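Long-range contacts in putative cell surface protein (PDB 4OFQ), which probably serves in adhesion at the streptococcal cell surface, as the C-terminal part of an antigen I/II-family protein: residues A[15-21]-A[40-46]; A[79-85]-A[150-156]; A[118-122]-A[176-180]; A[29-35]-A[185-191]. One frame throughout, in Å; residues are numbered along the deposited sequence. Where two conformers were deposited one is given.

Contact 1: residues A[15-21]-A[40-46]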
# COMPACT_ATOMS: atom_id res chain seq x y z
N GLN A 15 -16.02 3.82 -22.73
CA GLN A 15 -14.84 4.10 -21.92
C GLN A 15 -14.90 3.38 -20.58
O GLN A 15 -15.47 3.90 -19.62
CB GLN A 15 -14.68 5.61 -21.72
CG GLN A 15 -13.47 6.04 -20.89
CD GLN A 15 -12.17 5.45 -21.40
OE1 GLN A 15 -11.97 5.30 -22.61
NE2 GLN A 15 -11.26 5.13 -20.48
N PRO A 16 -14.34 2.16 -20.52
CA PRO A 16 -14.18 1.49 -19.23
C PRO A 16 -13.23 2.32 -18.37
O PRO A 16 -12.33 2.99 -18.89
CB PRO A 16 -13.53 0.15 -19.60
CG PRO A 16 -12.88 0.39 -20.92
CD PRO A 16 -13.70 1.42 -21.63
N THR A 17 -13.45 2.32 -17.07
CA THR A 17 -12.62 3.14 -16.21
C THR A 17 -12.27 2.34 -14.97
O THR A 17 -12.94 1.36 -14.66
CB THR A 17 -13.35 4.42 -15.77
OG1 THR A 17 -14.53 4.06 -15.04
CG2 THR A 17 -13.74 5.27 -16.98
N LYS A 18 -11.20 2.73 -14.28
CA LYS A 18 -10.98 2.24 -12.93
C LYS A 18 -10.43 3.37 -12.06
O LYS A 18 -9.79 4.30 -12.57
CB LYS A 18 -10.04 1.03 -12.93
CG LYS A 18 -9.90 0.36 -11.55
CD LYS A 18 -9.21 -1.00 -11.63
CE LYS A 18 -7.71 -0.90 -11.93
NZ LYS A 18 -7.07 -2.26 -11.87
N THR A 19 -10.73 3.31 -10.77
CA THR A 19 -10.11 4.21 -9.80
C THR A 19 -9.72 3.38 -8.57
O THR A 19 -10.14 2.24 -8.43
CB THR A 19 -11.04 5.36 -9.41
OG1 THR A 19 -10.32 6.32 -8.63
CG2 THR A 19 -12.23 4.83 -8.63
N ILE A 20 -8.89 3.95 -7.70
CA ILE A 20 -8.54 3.31 -6.45
C ILE A 20 -8.99 4.28 -5.36
O ILE A 20 -8.84 5.50 -5.50
CB ILE A 20 -7.02 3.01 -6.36
CG1 ILE A 20 -6.66 2.38 -5.01
CG2 ILE A 20 -6.18 4.29 -6.60
CD1 ILE A 20 -5.21 1.95 -4.91
N VAL A 21 -9.55 3.75 -4.27
CA VAL A 21 -10.19 4.61 -3.28
C VAL A 21 -9.67 4.34 -1.87
O VAL A 21 -9.27 3.22 -1.55
CB VAL A 21 -11.72 4.46 -3.30
CG1 VAL A 21 -12.29 4.90 -4.65
CG2 VAL A 21 -12.11 3.01 -3.00
N THR A 40 -7.98 -1.06 -3.01
CA THR A 40 -9.37 -1.27 -3.40
C THR A 40 -9.73 -0.43 -4.60
O THR A 40 -9.71 0.80 -4.55
CB THR A 40 -10.32 -0.96 -2.24
OG1 THR A 40 -10.08 -1.90 -1.18
CG2 THR A 40 -11.79 -1.09 -2.69
N TYR A 41 -10.03 -1.11 -5.70
CA TYR A 41 -10.38 -0.48 -6.96
C TYR A 41 -11.87 -0.56 -7.21
O TYR A 41 -12.53 -1.54 -6.83
CB TYR A 41 -9.66 -1.18 -8.11
CG TYR A 41 -8.15 -1.14 -8.06
CD1 TYR A 41 -7.44 -0.02 -8.49
CD2 TYR A 41 -7.42 -2.26 -7.64
CE1 TYR A 41 -6.05 0.00 -8.46
CE2 TYR A 41 -6.05 -2.25 -7.61
CZ TYR A 41 -5.36 -1.12 -8.03
OH TYR A 41 -3.99 -1.11 -7.99
N VAL A 42 -12.39 0.46 -7.88
CA VAL A 42 -13.76 0.43 -8.36
C VAL A 42 -13.67 0.59 -9.88
O VAL A 42 -13.14 1.58 -10.38
CB VAL A 42 -14.58 1.59 -7.75
CG1 VAL A 42 -16.04 1.54 -8.22
CG2 VAL A 42 -14.50 1.55 -6.21
N ALA A 43 -14.14 -0.42 -10.61
CA ALA A 43 -13.98 -0.46 -12.05
C ALA A 43 -15.36 -0.40 -12.69
O ALA A 43 -16.31 -1.02 -12.18
CB ALA A 43 -13.25 -1.72 -12.48
N LYS A 44 -15.46 0.33 -13.79
CA LYS A 44 -16.71 0.43 -14.53
C LYS A 44 -16.62 -0.28 -15.87
O LYS A 44 -15.66 -0.10 -16.62
CB LYS A 44 -17.11 1.89 -14.76
CG LYS A 44 -18.35 2.04 -15.66
CD LYS A 44 -18.80 3.50 -15.82
CE LYS A 44 -17.93 4.23 -16.81
NZ LYS A 44 -18.40 5.62 -17.07
N GLN A 45 -17.66 -1.06 -16.18
CA GLN A 45 -17.87 -1.67 -17.48
C GLN A 45 -18.98 -0.86 -18.14
O GLN A 45 -20.12 -0.89 -17.69
CB GLN A 45 -18.28 -3.14 -17.29
CG GLN A 45 -18.54 -3.98 -18.56
CD GLN A 45 -18.65 -5.47 -18.23
OE1 GLN A 45 -18.93 -5.84 -17.08
NE2 GLN A 45 -18.41 -6.33 -19.22
N ASP A 46 -18.62 -0.11 -19.18
CA ASP A 46 -19.44 0.97 -19.71
C ASP A 46 -20.36 0.50 -20.84
O ASP A 46 -19.90 0.18 -21.93
CB ASP A 46 -18.51 2.08 -20.22
CG ASP A 46 -19.24 3.28 -20.80
OD1 ASP A 46 -20.48 3.40 -20.66
OD2 ASP A 46 -18.55 4.13 -21.40
O HOH W 1 -16.66 6.32 -19.05
O HOH W 2 -14.32 3.53 -12.16
O HOH W 3 -15.99 6.24 -14.79
O HOH W 4 -7.11 1.46 -1.81

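Contact 2: residues A[79-85]-A[150-156]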
# COMPACT_ATOMS: atom_id res chain seq x y z
N SER A 79 -4.51 -12.78 -4.26
CA SER A 79 -5.09 -12.18 -3.06
C SER A 79 -6.43 -11.51 -3.34
O SER A 79 -7.09 -11.01 -2.42
CB SER A 79 -4.14 -11.13 -2.46
OG SER A 79 -4.04 -9.99 -3.31
N LEU A 80 -6.84 -11.50 -4.61
CA LEU A 80 -8.07 -10.79 -4.98
C LEU A 80 -9.27 -11.18 -4.13
O LEU A 80 -9.56 -12.37 -3.96
CB LEU A 80 -8.42 -11.01 -6.47
CG LEU A 80 -9.78 -10.44 -6.91
CD1 LEU A 80 -9.83 -8.90 -6.71
CD2 LEU A 80 -10.13 -10.80 -8.37
N VAL A 81 -9.96 -10.18 -3.61
CA VAL A 81 -11.28 -10.38 -3.01
C VAL A 81 -12.27 -9.59 -3.84
O VAL A 81 -12.12 -8.37 -4.00
CB VAL A 81 -11.33 -9.88 -1.55
CG1 VAL A 81 -12.78 -9.95 -0.99
CG2 VAL A 81 -10.35 -10.66 -0.67
N VAL A 82 -13.28 -10.27 -4.39
CA VAL A 82 -14.30 -9.56 -5.16
C VAL A 82 -15.36 -9.10 -4.18
O VAL A 82 -16.16 -9.91 -3.70
CB VAL A 82 -14.92 -10.46 -6.24
CG1 VAL A 82 -15.99 -9.71 -7.02
CG2 VAL A 82 -13.84 -10.92 -7.19
N ASN A 83 -15.37 -7.81 -3.88
CA ASN A 83 -16.33 -7.31 -2.90
C ASN A 83 -17.76 -7.30 -3.47
O ASN A 83 -18.72 -7.64 -2.77
CB ASN A 83 -15.90 -5.93 -2.40
CG ASN A 83 -14.49 -5.96 -1.84
OD1 ASN A 83 -14.19 -6.74 -0.94
ND2 ASN A 83 -13.61 -5.15 -2.41
N SER A 84 -17.89 -6.92 -4.73
CA SER A 84 -19.18 -6.97 -5.39
C SER A 84 -19.00 -6.75 -6.88
O SER A 84 -18.02 -6.14 -7.32
CB SER A 84 -20.10 -5.89 -4.82
OG SER A 84 -19.53 -4.61 -5.04
N ILE A 85 -19.92 -7.30 -7.67
CA ILE A 85 -20.02 -6.95 -9.09
C ILE A 85 -21.49 -6.72 -9.35
O ILE A 85 -22.30 -7.66 -9.28
CB ILE A 85 -19.50 -8.07 -10.01
CG1 ILE A 85 -18.09 -8.50 -9.61
CG2 ILE A 85 -19.52 -7.60 -11.47
CD1 ILE A 85 -17.52 -9.61 -10.50
N THR A 150 -20.45 -2.41 -12.26
CA THR A 150 -19.42 -1.88 -11.37
C THR A 150 -18.75 -3.01 -10.59
O THR A 150 -19.42 -3.78 -9.89
CB THR A 150 -20.00 -0.84 -10.40
OG1 THR A 150 -20.58 0.24 -11.15
CG2 THR A 150 -18.91 -0.30 -9.46
N TYR A 151 -17.43 -3.10 -10.73
CA TYR A 151 -16.64 -4.13 -10.05
C TYR A 151 -15.93 -3.48 -8.87
O TYR A 151 -15.26 -2.46 -9.02
CB TYR A 151 -15.61 -4.75 -11.01
CG TYR A 151 -16.17 -5.49 -12.22
CD1 TYR A 151 -16.81 -4.80 -13.24
CD2 TYR A 151 -16.01 -6.87 -12.35
CE1 TYR A 151 -17.32 -5.48 -14.36
CE2 TYR A 151 -16.50 -7.55 -13.47
CZ TYR A 151 -17.16 -6.86 -14.47
OH TYR A 151 -17.67 -7.52 -15.58
N ASN A 152 -16.07 -4.07 -7.69
CA ASN A 152 -15.36 -3.57 -6.52
C ASN A 152 -14.39 -4.66 -6.06
O ASN A 152 -14.82 -5.71 -5.59
CB ASN A 152 -16.37 -3.24 -5.42
CG ASN A 152 -15.76 -2.42 -4.31
OD1 ASN A 152 -14.85 -2.87 -3.63
ND2 ASN A 152 -16.30 -1.23 -4.11
N LEU A 153 -13.09 -4.40 -6.22
CA LEU A 153 -12.06 -5.43 -6.15
C LEU A 153 -10.96 -5.01 -5.18
O LEU A 153 -10.52 -3.87 -5.24
CB LEU A 153 -11.40 -5.57 -7.53
CG LEU A 153 -12.33 -5.78 -8.72
CD1 LEU A 153 -11.56 -5.81 -10.06
CD2 LEU A 153 -13.12 -7.07 -8.52
N SER A 154 -10.51 -5.92 -4.31
CA SER A 154 -9.40 -5.59 -3.41
C SER A 154 -8.21 -6.53 -3.62
O SER A 154 -8.39 -7.75 -3.62
CB SER A 154 -9.84 -5.66 -1.94
OG SER A 154 -10.84 -4.69 -1.68
N PHE A 155 -7.01 -5.96 -3.76
CA PHE A 155 -5.78 -6.75 -3.90
C PHE A 155 -4.78 -6.40 -2.78
O PHE A 155 -4.76 -5.26 -2.29
CB PHE A 155 -5.05 -6.43 -5.21
CG PHE A 155 -5.78 -6.86 -6.47
CD1 PHE A 155 -5.67 -8.16 -6.95
CD2 PHE A 155 -6.49 -5.93 -7.22
CE1 PHE A 155 -6.29 -8.54 -8.12
CE2 PHE A 155 -7.12 -6.30 -8.41
CZ PHE A 155 -7.01 -7.60 -8.86
N LYS A 156 -3.94 -7.37 -2.42
CA LYS A 156 -2.73 -7.10 -1.64
C LYS A 156 -1.49 -7.10 -2.57
O LYS A 156 -1.53 -7.66 -3.67
CB LYS A 156 -2.52 -8.19 -0.60
CG LYS A 156 -3.77 -8.55 0.19
CD LYS A 156 -4.10 -7.53 1.25
CE LYS A 156 -5.34 -7.97 2.03
NZ LYS A 156 -5.69 -7.04 3.15
O HOH W 5 -19.82 -3.07 -7.29

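Contact 3: residues A[118-122]-A[176-180]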
# COMPACT_ATOMS: atom_id res chain seq x y z
N ALA A 118 -8.30 -10.57 -31.47
CA ALA A 118 -8.98 -9.84 -32.52
C ALA A 118 -9.58 -8.52 -32.02
O ALA A 118 -10.07 -7.72 -32.82
CB ALA A 118 -10.05 -10.70 -33.16
N SER A 119 -9.53 -8.30 -30.71
CA SER A 119 -10.21 -7.15 -30.11
C SER A 119 -9.43 -5.83 -30.19
O SER A 119 -10.03 -4.76 -30.10
CB SER A 119 -10.51 -7.44 -28.65
OG SER A 119 -9.32 -7.45 -27.89
N GLY A 120 -8.11 -5.90 -30.35
CA GLY A 120 -7.29 -4.71 -30.29
C GLY A 120 -6.69 -4.54 -28.91
O GLY A 120 -5.78 -3.74 -28.71
N ILE A 121 -7.20 -5.32 -27.96
CA ILE A 121 -6.80 -5.28 -26.56
C ILE A 121 -5.57 -6.14 -26.28
O ILE A 121 -5.41 -7.21 -26.87
CB ILE A 121 -8.00 -5.72 -25.66
CG1 ILE A 121 -8.80 -4.51 -25.17
CG2 ILE A 121 -7.56 -6.58 -24.48
CD1 ILE A 121 -8.47 -3.21 -25.88
N SER A 122 -4.70 -5.68 -25.39
CA SER A 122 -3.43 -6.34 -25.15
C SER A 122 -3.06 -6.41 -23.67
O SER A 122 -2.22 -5.64 -23.20
CB SER A 122 -2.32 -5.60 -25.91
OG SER A 122 -1.11 -6.35 -25.91
N GLY A 176 -16.86 -8.52 -29.45
CA GLY A 176 -15.53 -8.66 -30.01
C GLY A 176 -14.73 -7.37 -30.17
O GLY A 176 -13.57 -7.41 -30.58
N ASN A 177 -15.34 -6.23 -29.87
CA ASN A 177 -14.63 -4.95 -29.97
C ASN A 177 -13.95 -4.59 -28.65
O ASN A 177 -14.61 -4.48 -27.62
CB ASN A 177 -15.59 -3.83 -30.35
CG ASN A 177 -16.33 -4.09 -31.64
OD1 ASN A 177 -15.75 -4.53 -32.63
ND2 ASN A 177 -17.64 -3.84 -31.63
N GLY A 178 -12.63 -4.37 -28.69
CA GLY A 178 -11.88 -4.02 -27.50
C GLY A 178 -11.79 -2.53 -27.20
O GLY A 178 -11.66 -1.71 -28.11
N TYR A 179 -11.84 -2.18 -25.92
CA TYR A 179 -11.70 -0.79 -25.48
C TYR A 179 -10.77 -0.70 -24.27
O TYR A 179 -10.76 -1.60 -23.44
CB TYR A 179 -13.07 -0.19 -25.15
CG TYR A 179 -14.02 -0.23 -26.33
CD1 TYR A 179 -14.05 0.81 -27.25
CD2 TYR A 179 -14.86 -1.32 -26.52
CE1 TYR A 179 -14.91 0.77 -28.34
CE2 TYR A 179 -15.73 -1.37 -27.61
CZ TYR A 179 -15.74 -0.32 -28.52
OH TYR A 179 -16.59 -0.35 -29.60
N TYR A 180 -9.99 0.37 -24.21
CA TYR A 180 -8.96 0.58 -23.19
C TYR A 180 -9.45 1.46 -22.04
O TYR A 180 -10.07 2.50 -22.27
CB TYR A 180 -7.75 1.29 -23.83
CG TYR A 180 -6.80 0.39 -24.59
CD1 TYR A 180 -5.62 -0.04 -24.01
CD2 TYR A 180 -7.08 -0.01 -25.89
CE1 TYR A 180 -4.74 -0.87 -24.70
CE2 TYR A 180 -6.20 -0.83 -26.59
CZ TYR A 180 -5.03 -1.26 -25.99
OH TYR A 180 -4.15 -2.07 -26.66

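Contact 4: residues A[29-35]-A[185-191]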
# COMPACT_ATOMS: atom_id res chain seq x y z
N ASP A 29 -5.75 7.67 -6.73
CA ASP A 29 -4.98 7.47 -7.95
C ASP A 29 -3.78 8.42 -7.89
O ASP A 29 -3.95 9.62 -7.59
CB ASP A 29 -5.85 7.79 -9.17
CG ASP A 29 -5.27 7.25 -10.48
OD1 ASP A 29 -4.14 6.71 -10.49
OD2 ASP A 29 -5.96 7.38 -11.51
N GLY A 30 -2.59 7.90 -8.13
CA GLY A 30 -1.39 8.71 -8.16
C GLY A 30 -0.71 8.88 -6.81
O GLY A 30 0.33 9.54 -6.72
N LYS A 31 -1.28 8.29 -5.75
CA LYS A 31 -0.75 8.49 -4.39
C LYS A 31 0.10 7.31 -3.92
O LYS A 31 -0.02 6.20 -4.44
CB LYS A 31 -1.88 8.69 -3.39
CG LYS A 31 -2.90 9.72 -3.81
CD LYS A 31 -2.26 11.07 -3.95
CE LYS A 31 -3.30 12.11 -4.34
NZ LYS A 31 -4.32 12.35 -3.28
N SER A 32 0.95 7.55 -2.92
CA SER A 32 1.79 6.48 -2.40
C SER A 32 1.03 5.61 -1.38
O SER A 32 0.08 6.06 -0.71
CB SER A 32 3.09 7.03 -1.80
OG SER A 32 2.81 7.93 -0.74
N VAL A 33 1.45 4.35 -1.30
CA VAL A 33 0.84 3.38 -0.40
C VAL A 33 1.97 2.64 0.32
O VAL A 33 3.14 2.89 0.04
CB VAL A 33 -0.04 2.36 -1.16
CG1 VAL A 33 -1.17 3.08 -1.88
CG2 VAL A 33 0.82 1.54 -2.17
N LEU A 34 1.61 1.74 1.23
CA LEU A 34 2.58 1.01 2.05
C LEU A 34 2.59 -0.47 1.65
O LEU A 34 1.65 -0.95 1.02
CB LEU A 34 2.20 1.18 3.54
CG LEU A 34 2.23 2.64 4.01
CD1 LEU A 34 1.69 2.78 5.43
CD2 LEU A 34 3.66 3.16 3.93
N PRO A 35 3.68 -1.21 2.00
CA PRO A 35 3.81 -2.61 1.61
C PRO A 35 2.60 -3.49 2.00
O PRO A 35 2.18 -4.39 1.25
CB PRO A 35 5.05 -3.06 2.38
CG PRO A 35 5.89 -1.83 2.46
CD PRO A 35 4.92 -0.69 2.61
N VAL A 185 -2.25 4.34 -11.27
CA VAL A 185 -0.88 4.20 -10.82
C VAL A 185 -0.73 4.57 -9.35
O VAL A 185 -1.22 5.61 -8.93
CB VAL A 185 0.07 5.11 -11.63
CG1 VAL A 185 1.52 5.01 -11.10
CG2 VAL A 185 -0.02 4.79 -13.13
N ASN A 186 -0.03 3.73 -8.59
CA ASN A 186 0.34 4.09 -7.23
C ASN A 186 1.79 3.77 -6.98
O ASN A 186 2.31 2.80 -7.51
CB ASN A 186 -0.54 3.36 -6.24
CG ASN A 186 -1.97 3.78 -6.34
OD1 ASN A 186 -2.76 3.19 -7.08
ND2 ASN A 186 -2.31 4.85 -5.64
N HIS A 187 2.44 4.59 -6.16
CA HIS A 187 3.85 4.39 -5.87
C HIS A 187 3.96 3.66 -4.54
O HIS A 187 3.28 4.01 -3.57
CB HIS A 187 4.57 5.74 -5.82
CG HIS A 187 6.06 5.63 -5.65
ND1 HIS A 187 6.72 6.12 -4.55
CD2 HIS A 187 7.01 5.08 -6.45
CE1 HIS A 187 8.02 5.88 -4.67
NE2 HIS A 187 8.22 5.26 -5.82
N LEU A 188 4.78 2.62 -4.51
CA LEU A 188 5.08 1.96 -3.25
C LEU A 188 6.28 2.65 -2.61
O LEU A 188 7.38 2.62 -3.15
CB LEU A 188 5.36 0.47 -3.44
CG LEU A 188 5.86 -0.23 -2.18
CD1 LEU A 188 4.87 -0.05 -1.02
CD2 LEU A 188 6.10 -1.71 -2.44
N SER A 189 6.06 3.28 -1.46
CA SER A 189 7.15 3.88 -0.71
C SER A 189 8.13 2.80 -0.27
O SER A 189 7.72 1.73 0.18
CB SER A 189 6.60 4.61 0.52
OG SER A 189 6.00 5.83 0.14
N GLU A 190 9.42 3.06 -0.44
CA GLU A 190 10.42 2.15 0.09
C GLU A 190 10.70 2.58 1.51
O GLU A 190 11.15 3.70 1.75
CB GLU A 190 11.69 2.17 -0.73
CG GLU A 190 12.73 1.18 -0.23
CD GLU A 190 13.99 1.16 -1.07
OE1 GLU A 190 13.94 1.68 -2.21
OE2 GLU A 190 15.02 0.63 -0.59
N LEU A 191 10.42 1.68 2.45
CA LEU A 191 10.57 1.94 3.87
C LEU A 191 11.98 1.57 4.31
O LEU A 191 12.41 0.44 4.12
CB LEU A 191 9.57 1.10 4.67
CG LEU A 191 8.13 1.17 4.19
CD1 LEU A 191 7.24 0.27 5.04
CD2 LEU A 191 7.64 2.61 4.24
O HOH W 6 3.78 6.38 1.31

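Contact 1: residues A[15-21]-A[40-46]
Lys18 lies over one face of the Tyr41 ring, although its own partner in the register is Ala43; Tyr41 is paired with Ile20. The lysine chain starts with CG anti to the backbone N (chi1 -173°) and bends at chi3 (72°). The bend sets Lys18 NZ over the middle of the ring, 4.0 Å from the Tyr41 centroid. Lower down, Lys18 CD rests on Tyr41 CB at 3.6 Å. Ile20 meets the same ring obliquely, with its CB 3.7 Å from Tyr41 CD1.

Thr17, Thr19, Val42 and Lys44 point to the other face of the sheet. Thr17 OG1 touches Lys44 CB at 3.4 Å. Thr19 CG2 runs alongside Val42 CB. One water joins Lys44 NZ to Gln15 O, and another joins Thr17 OG1 to Val42 O. Antiparallel backbone bonds run between, such as Lys44 N to Thr17 O at 2.9 Å. Past the strand end, Gln15 N gives a bond of 2.9 Å to Asp46 OD2, on the anti side of the carboxylate.

Lys18 NZ is covalently linked to Asn168 CG and hydrogen-bonded to Asp68 OD2. The nitrogen above Tyr41 is thus that of an intramolecular isopeptide bond, not an ammonium. The link ties strand 17-20 to strand 164-174 of the other sheet and probably stiffens the sandwich, as isopeptide bonds do in other Gram-positive surface proteins.

Contact 2: residues A[79-85]-A[150-156]
Strands 80-85 and 150-156 run antiparallel at 158°, their axes 4.8 Å apart at the closest, and a classic beta bulge at Asn83 and Ser84 shifts their register opposite Asn152. Asn152 O takes Asn83 N at 2.8 Å and Ser84 N more weakly.

The bulge turns Asn83 toward the partner strand. Its ND2 bridges two side chains: Ser154 OG at 2.9 Å, in the plane of the Asn83 amide, and Asn152 OD1 at 2.9 Å, tilted from that plane. The two amides are 72° apart, so they meet across each other and do not stack. Ser84 OG reaches Thr150 O through a water. At the far end, Ser79 OG accepts Lys156 N at 2.8 Å and also bonds Asp76 O.

Apolar groups fill the other face. Leu80 CD1 sits over one face of the Phe155 ring, 3.9 Å from its centroid, a CH-pi contact. Ile85 does the same to Tyr151. Its CG2, anti to the backbone N, comes within 3.7 Å of the Tyr151 centroid. Between them, Val82 and Leu153 lie side by side.

This apolar face looks into the beta sandwich. There Trp130 meets the Tyr151 ring edge-to-face, Tyr66 stacks on it, and Tyr128 touches Leu80 and Phe155. Strand 38-45 lies along strand 149-157 through backbone bonds such as those of Tyr151 with Ala43. Tyr151 OH bonds Gln45 OE1.

Contact 3: residues A[118-122]-A[176-180]
Ile121 meets Tyr180 through unusual torsions, chi1 -94° and a nearly eclipsed chi2 of 12°, which carry its CD1 to the tyrosine ring. Tyr180 CG is anti to the carbonyl carbon (chi1 -81°), and its ring stands beside the turn. The two side chains run past each other, head to tail. Ile121 CD1 comes within 3.4 Å of Tyr180 CE2, at an oblique approach to the ring. Tyr180 OH donates to Gly120 O at 3.1 Å, in the plane of that carbonyl.

Ser119 OG accepts Ile121 N at 3.0 Å, which makes an ST turn at the end of helix 110-119. Gly120 has a positive phi, which swings the chain out of the helix. Here the helix end rests on the start of strand 177-188, at the surface of the beta sandwich. Ser119 OG also bonds Ile116 O, within the helix.

Ser119 O and Ile121 CG1 take up the side of Gly178 where a side chain would begin. The turn can therefore come close, with Ser119 CA 4.4 Å from Gly178 CA. Gly178 N gives a bent bond of 3.0 Å to Ser119 O. A CA-H...O contact from Ser119 CA to Gly176 O lies beside it. Tyr171, in strand 164-174, meets the Tyr180 ring edge-to-face and touches Ile121.

Contact 4: residues A[29-35]-A[185-191]
Asn186 and Lys31 meet through a side-chain to backbone bond: Asn186 ND2 donates to Lys31 O at 2.9 Å, and this oxygen lies in the plane of the asparagine amide. The same ND2 bonds Ile28 O. Asp29 also reaches across. With CG anti to the backbone N (chi1 -164°), its OD1 takes Val185 N at 3.1 Å. One water joins Ser32 OG to Ser189 OG.

Backbone bonds follow a short parallel pairing of Val33 with Leu188. Val33 N bonds His187 O at 2.9 Å, and Ser189 N bonds Val33 O at 3.3 Å. Nearer the start, Gly30 N bonds Val185 O at 2.8 Å.

Apolar contacts gather at the other end. Leu188 and Pro35 cross at about a right angle, with Leu188 CD1 3.7 Å from Pro35 CD. Leu191 CD1 also reaches Pro35, but Leu191 has two conformers and this contact is doubtful.

Beyond the segments, Leu34, Pro35 and Leu191 touch strand 335-338, and the Ser32 backbone bonds that of Asn229 and Gly231. Backbone bonds thus add strand 32-33 as the sheet edge beside strand 177-188, and the polar groups of Asp29 to Lys31 hold the chain leading into it. The apolar end lies against the C-terminal half of the chain, at the junction of the two.

Overall arrangement
Contacts 1, 2 and 4 are partly buried, and contact 3 lies at the surface. Contacts 1 and 2 belong to one antiparallel sheet, since strands 38-45 and 149-157 are neighbours in it. Their centres are 11 Å apart. Contacts 3 and 4 both use strand 177-188, at places about 29 Å apart between centres. Chemistry follows place. Contacts 1 and 2 set aromatic rings on their inner face, and contact 1 adds a covalent cross-link. Contact 3 relies on a helix end packed on Gly178 and on a tyrosine hydroxyl bond. Contact 4 mixes parallel backbone bonds with apolar packing. Contact 1 touches contact 4 through Ile20 and contact 3 through Gln15 and Pro16, whereas contact 2 touches neither.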